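Enoyl-CoA hydratase/isomerase family protein (Mycobacterium tuberculosis, PDB 4FN7) probably catalyses the hydration of enoyl-CoA thioesters in lipid metabolism, as a member of the crotonase superfamily. Local coordinates at residues A[183-186]-A[187-191]; A[37-40]-A[41-44]; A[119-122]-A[123-126]. All blocks are in the same frame, centred on the assembly; numbering follows the deposited sequence. Where two conformers were deposited one is given.

Overall arrangement
All three contacts are local, each within one continuous run of chain, and all are only partly buried. Interactions 1 and 2 each lie in a helix, their centres about 20 Å apart, and combine i to i+4 backbone bonds with charged side chains; both helices pack against the six-stranded sheet. Interaction 3 is instead a turn leaving strand 117-120 of that sheet, held by one backbone bond, a water and a CH-pi contact. Interactions 1 and 3 touch where helix meets sheet: Val184 packs on the backbone of Val119, Ala120 and Ala121, and Ala188 on the side chain of Val119. Interaction 2 stands apart, its centre about 28 Å from that of interaction 3, and polar groups crowd its outer side.

Interaction 1. Residues A[183-186]-A[187-191]; sequences VVVS and RAEEA
Val185 and Glu189 lie side by side one helical turn apart, and in one of Glu189's two conformers the flat carboxylate brings OE2 within 3.6 Å of Val185 CG1. The other flat group, the guanidinium of Arg187, has Ala191 CB over one face, 4.0 Å above the plane and toward its rim, while Glu190 CG lies at its edge, in plane. Arg187 and Glu190, three residues apart, form a salt bridge with NH1 2.9 Å from OE1. It is a bent bond: the N-H...O angle is 137°, and OE1 is met on its anti side from well outside the carboxylate plane. The bend of the arginine at its second torsion (59°) turns the chain along the helix, so that NH1 comes to Glu190 while NE pairs with Glu177. Held by two carboxylates, the guanidinium is limited in its rotation, and the two acids would be expected to balance its charge.

The backbone gives the frame. Val183 sits at the N-cap position, and its O takes the first i to i+4 bond, from Arg187 N at 2.8 Å; Val184, Val185 and Ser186 continue the series to Ala188, Glu189 and Glu190. Serine suits this exposed first turn, its short polar side chain lying close to the main chain.

Val184 and Ala188 are buried because they face the sheet: both pack on Ala99 of strand 96-100, and the small methyl of Ala188 also lets the helix come close to Val97 and Val50. In the same conformer, Glu189 runs over Ile13, Val15 and Val50 to a salt bridge with Lys10 of strand 5-10.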
# COMPACT_ATOMS: atom_id res chain seq x y z
N VAL A 183 8.44 26.08 11.05
CA VAL A 183 7.62 26.37 9.88
C VAL A 183 6.54 25.32 9.59
O VAL A 183 5.90 25.37 8.55
CB VAL A 183 8.46 26.61 8.60
CG1 VAL A 183 9.37 27.82 8.78
CG2 VAL A 183 9.27 25.37 8.24
N VAL A 184 6.33 24.38 10.51
CA VAL A 184 5.26 23.39 10.32
C VAL A 184 3.91 24.07 10.08
O VAL A 184 3.22 23.76 9.12
CB VAL A 184 5.18 22.38 11.50
CG1 VAL A 184 3.87 21.57 11.44
CG2 VAL A 184 6.39 21.46 11.49
N VAL A 185 3.56 25.02 10.94
CA VAL A 185 2.27 25.68 10.82
C VAL A 185 2.19 26.56 9.57
O VAL A 185 1.22 26.49 8.82
CB VAL A 185 1.94 26.50 12.08
CG1 VAL A 185 0.68 27.34 11.86
CG2 VAL A 185 1.77 25.57 13.28
N SER A 186 3.21 27.37 9.34
CA SER A 186 3.17 28.26 8.19
C SER A 186 3.16 27.47 6.88
O SER A 186 2.49 27.84 5.92
CB SER A 186 4.31 29.29 8.22
OG SER A 186 5.57 28.66 8.22
N ARG A 187 3.89 26.36 6.85
CA ARG A 187 3.89 25.51 5.67
C ARG A 187 2.52 24.85 5.48
O ARG A 187 2.02 24.76 4.36
CB ARG A 187 5.00 24.46 5.76
CG ARG A 187 4.98 23.46 4.64
CD ARG A 187 5.11 24.10 3.26
NE ARG A 187 4.81 23.10 2.26
CZ ARG A 187 4.12 23.31 1.14
NH1 ARG A 187 3.68 24.52 0.84
NH2 ARG A 187 3.88 22.29 0.32
N ALA A 188 1.91 24.39 6.57
CA ALA A 188 0.55 23.85 6.50
C ALA A 188 -0.42 24.88 5.93
O ALA A 188 -1.26 24.55 5.09
CB ALA A 188 0.08 23.37 7.88
N GLU A 189 -0.31 26.13 6.38
CA GLU A 189 -1.19 27.19 5.89
C GLU A 189 -0.93 27.49 4.41
O GLU A 189 -1.88 27.71 3.65
CB GLU A 189 -1.04 28.44 6.76
CG GLU A 189 -1.63 28.25 8.15
CD GLU A 189 -1.19 29.31 9.13
OE1 GLU A 189 -0.24 30.06 8.82
OE2 GLU A 189 -1.79 29.38 10.23
N GLU A 190 0.33 27.49 4.02
CA GLU A 190 0.70 27.70 2.62
C GLU A 190 0.09 26.60 1.75
O GLU A 190 -0.50 26.88 0.70
CB GLU A 190 2.22 27.72 2.46
CG GLU A 190 2.71 28.05 1.06
CD GLU A 190 4.22 28.09 0.97
OE1 GLU A 190 4.88 27.11 1.37
OE2 GLU A 190 4.76 29.12 0.51
N ALA A 191 0.21 25.36 2.19
CA ALA A 191 -0.32 24.23 1.45
C ALA A 191 -1.85 24.33 1.36
O ALA A 191 -2.42 24.11 0.29
CB ALA A 191 0.09 22.91 2.11

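Interaction 2. Residues A[37-40]-A[41-44]; sequences AIDN and ADRD
Asn40 and Arg43 cross obliquely on the outer side of helix 28-44, with the amide and guanidinium planes 65° apart. Arg43 NH2 gives a fairly straight hydrogen bond to Asn40 OD1, 2.9 Å long (N-H...O 156°); the oxygen lies in the guanidinium plane, whereas the donor is tilted out of the amide's carbonyl plane. The bend of Arg43 at its third torsion (-79°) folds the group back over the preceding turn, so that Asp39 O sits 3.8 Å above the plane, over its centre. Water 1 lies at the guanidinium edge and bridges NH2, at 3.0 Å, to Asp39 OD2.

Helix 28-44 is the crossover of a beta-alpha-beta unit between the parallel strands 13-18 and 48-52, part of the crotonase fold. On its apolar inner side the small methyls of Ala37 and Ala41 allow a close approach to the strands, whereas the longer Ile38 reaches from Ile16 to Leu85 and Leu89 of helix 73-90.

The carboxylates of Asp39 and Asp42 lie near each other, OD1 of the first 4.5 Å from OD2 of the second. Arg88 NH2 of helix 73-90 forms a salt bridge to each, which would offset their mutual repulsion, and Asp42 OD1 also bonds Tyr92 OH.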
# COMPACT_ATOMS: atom_id res chain seq x y z
N ALA A 37 -15.69 24.23 16.18
CA ALA A 37 -14.79 24.97 15.31
C ALA A 37 -15.02 24.60 13.85
O ALA A 37 -14.99 25.47 12.97
CB ALA A 37 -13.35 24.70 15.70
N ILE A 38 -15.23 23.32 13.57
CA ILE A 38 -15.51 22.91 12.21
C ILE A 38 -16.89 23.46 11.77
O ILE A 38 -17.06 23.84 10.61
CB ILE A 38 -15.42 21.37 12.01
CG1 ILE A 38 -14.04 20.86 12.45
CG2 ILE A 38 -15.70 21.00 10.55
CD1 ILE A 38 -13.97 19.36 12.67
N ASP A 39 -17.85 23.51 12.70
CA ASP A 39 -19.12 24.18 12.41
C ASP A 39 -18.88 25.62 11.95
O ASP A 39 -19.52 26.09 11.00
CB ASP A 39 -20.06 24.22 13.62
CG ASP A 39 -20.55 22.85 14.06
OD1 ASP A 39 -20.42 21.86 13.31
OD2 ASP A 39 -21.12 22.80 15.17
N ASN A 40 -17.99 26.34 12.63
CA ASN A 40 -17.64 27.70 12.22
C ASN A 40 -17.10 27.72 10.79
O ASN A 40 -17.46 28.59 9.99
CB ASN A 40 -16.61 28.34 13.14
CG ASN A 40 -17.15 28.63 14.52
OD1 ASN A 40 -18.35 28.71 14.74
ND2 ASN A 40 -16.24 28.79 15.48
N ALA A 41 -16.21 26.78 10.50
CA ALA A 41 -15.63 26.68 9.17
C ALA A 41 -16.71 26.42 8.13
O ALA A 41 -16.65 26.95 7.02
CB ALA A 41 -14.57 25.58 9.14
N ASP A 42 -17.69 25.59 8.49
CA ASP A 42 -18.83 25.34 7.62
C ASP A 42 -19.60 26.64 7.34
O ASP A 42 -19.92 26.96 6.19
CB ASP A 42 -19.79 24.32 8.23
CG ASP A 42 -19.24 22.90 8.22
OD1 ASP A 42 -18.22 22.62 7.56
OD2 ASP A 42 -19.87 22.03 8.87
N ARG A 43 -19.90 27.37 8.41
CA ARG A 43 -20.66 28.60 8.27
C ARG A 43 -19.89 29.64 7.46
O ARG A 43 -20.47 30.38 6.65
CB ARG A 43 -21.05 29.15 9.65
CG ARG A 43 -22.16 28.33 10.32
CD ARG A 43 -22.64 28.91 11.66
NE ARG A 43 -21.75 28.62 12.78
CZ ARG A 43 -21.88 27.61 13.64
NH1 ARG A 43 -22.87 26.73 13.52
NH2 ARG A 43 -21.00 27.46 14.61
N ASP A 44 -18.58 29.70 7.66
CA ASP A 44 -17.75 30.67 6.96
C ASP A 44 -17.45 30.24 5.52
O ASP A 44 -16.95 31.03 4.72
CB ASP A 44 -16.46 30.95 7.72
CG ASP A 44 -16.67 31.82 8.95
OD1 ASP A 44 -17.74 32.46 9.07
OD2 ASP A 44 -15.75 31.88 9.79
O HOH W 1 -21.79 25.12 16.31

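Interaction 3. Residues A[119-122]-A[123-126]; sequences VAAH and AYNI
Ala121 and Tyr124 meet through a CH-pi contact: the methyl CB of Ala121 lies over one face of the phenol ring, 3.5 Å from its centroid and only 18° off the ring normal. The methyl is closest to the CE2 side, with CB 3.4 Å from CE2. Tyr124 CG stands beside its own backbone N (chi1 -58°), which carries the ring back across the start of the turn rather than out along the chain. An apolar touch at the ring's CD2, 4.3 Å from Ala120 CB, is looser. Alanine suits both positions, since a single methyl lets the broad ring come down close to the backbone.

The hydrogen bonding belongs to the main chain. Residues Ala121 to Tyr124 make a type I beta turn, closed by Tyr124 N bonding Ala121 O at 3.2 Å. The N-H points almost straight at the oxygen (163°), yet the donor stands above the carbonyl plane. Water 2 donates to Ala121 O and to Tyr124 O, 2.8 Å from each, so two bonds grip Ala121 O. His122 and Ala123 fill the exposed corners.

The turn carries the chain out of strand 117-120, which pairs with strand 96-100 through Val119 and with strand 177-178 through Ala120, and on toward strand 126-127 of the small sheet. There the backbone of Asn125 bonds that of Ala104 and Ile126 packs on helix 107-112, while Tyr124 rests on Pro181 in the loop beyond strand 177-178.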
# COMPACT_ATOMS: atom_id res chain seq x y z
N VAL A 119 1.65 17.64 7.64
CA VAL A 119 3.00 18.19 7.76
C VAL A 119 3.50 17.99 9.18
O VAL A 119 2.78 18.30 10.12
CB VAL A 119 3.01 19.71 7.44
CG1 VAL A 119 4.44 20.24 7.44
CG2 VAL A 119 2.34 19.98 6.11
N ALA A 120 4.73 17.50 9.33
CA ALA A 120 5.32 17.34 10.66
C ALA A 120 6.80 17.68 10.62
O ALA A 120 7.38 17.82 9.55
CB ALA A 120 5.13 15.92 11.15
N ALA A 121 7.40 17.82 11.79
CA ALA A 121 8.85 17.95 11.89
C ALA A 121 9.49 16.57 12.03
O ALA A 121 8.82 15.61 12.40
CB ALA A 121 9.24 18.84 13.07
N HIS A 122 10.77 16.49 11.73
CA HIS A 122 11.50 15.23 11.70
C HIS A 122 11.36 14.42 12.98
O HIS A 122 11.21 13.20 12.93
CB HIS A 122 12.99 15.48 11.44
CG HIS A 122 13.86 14.28 11.68
ND1 HIS A 122 14.55 14.09 12.85
CD2 HIS A 122 14.13 13.21 10.90
CE1 HIS A 122 15.21 12.95 12.78
NE2 HIS A 122 14.97 12.40 11.61
N ALA A 123 11.43 15.09 14.12
CA ALA A 123 11.51 14.39 15.40
C ALA A 123 10.17 13.95 15.98
O ALA A 123 10.13 13.21 16.97
CB ALA A 123 12.28 15.23 16.41
N TYR A 124 9.06 14.39 15.38
CA TYR A 124 7.75 14.13 15.97
C TYR A 124 7.31 12.69 15.78
O TYR A 124 7.20 12.19 14.66
CB TYR A 124 6.68 15.10 15.45
CG TYR A 124 6.98 16.57 15.67
CD1 TYR A 124 7.97 16.98 16.56
CD2 TYR A 124 6.27 17.55 14.99
CE1 TYR A 124 8.25 18.32 16.76
CE2 TYR A 124 6.54 18.90 15.18
CZ TYR A 124 7.53 19.28 16.06
OH TYR A 124 7.80 20.62 16.25
N ASN A 125 7.04 12.03 16.90
CA ASN A 125 6.62 10.64 16.89
C ASN A 125 5.15 10.47 16.60
O ASN A 125 4.31 11.23 17.10
CB ASN A 125 6.95 10.00 18.24
CG ASN A 125 8.43 9.82 18.45
OD1 ASN A 125 9.20 9.70 17.51
ND2 ASN A 125 8.83 9.79 19.70
N ILE A 126 4.84 9.47 15.79
CA ILE A 126 3.46 9.14 15.45
C ILE A 126 3.30 7.65 15.72
O ILE A 126 4.09 6.83 15.25
CB ILE A 126 3.16 9.48 13.98
CG1 ILE A 126 3.53 10.94 13.70
CG2 ILE A 126 1.69 9.21 13.68
CD1 ILE A 126 3.68 11.28 12.25
O HOH W 2 7.68 13.08 12.09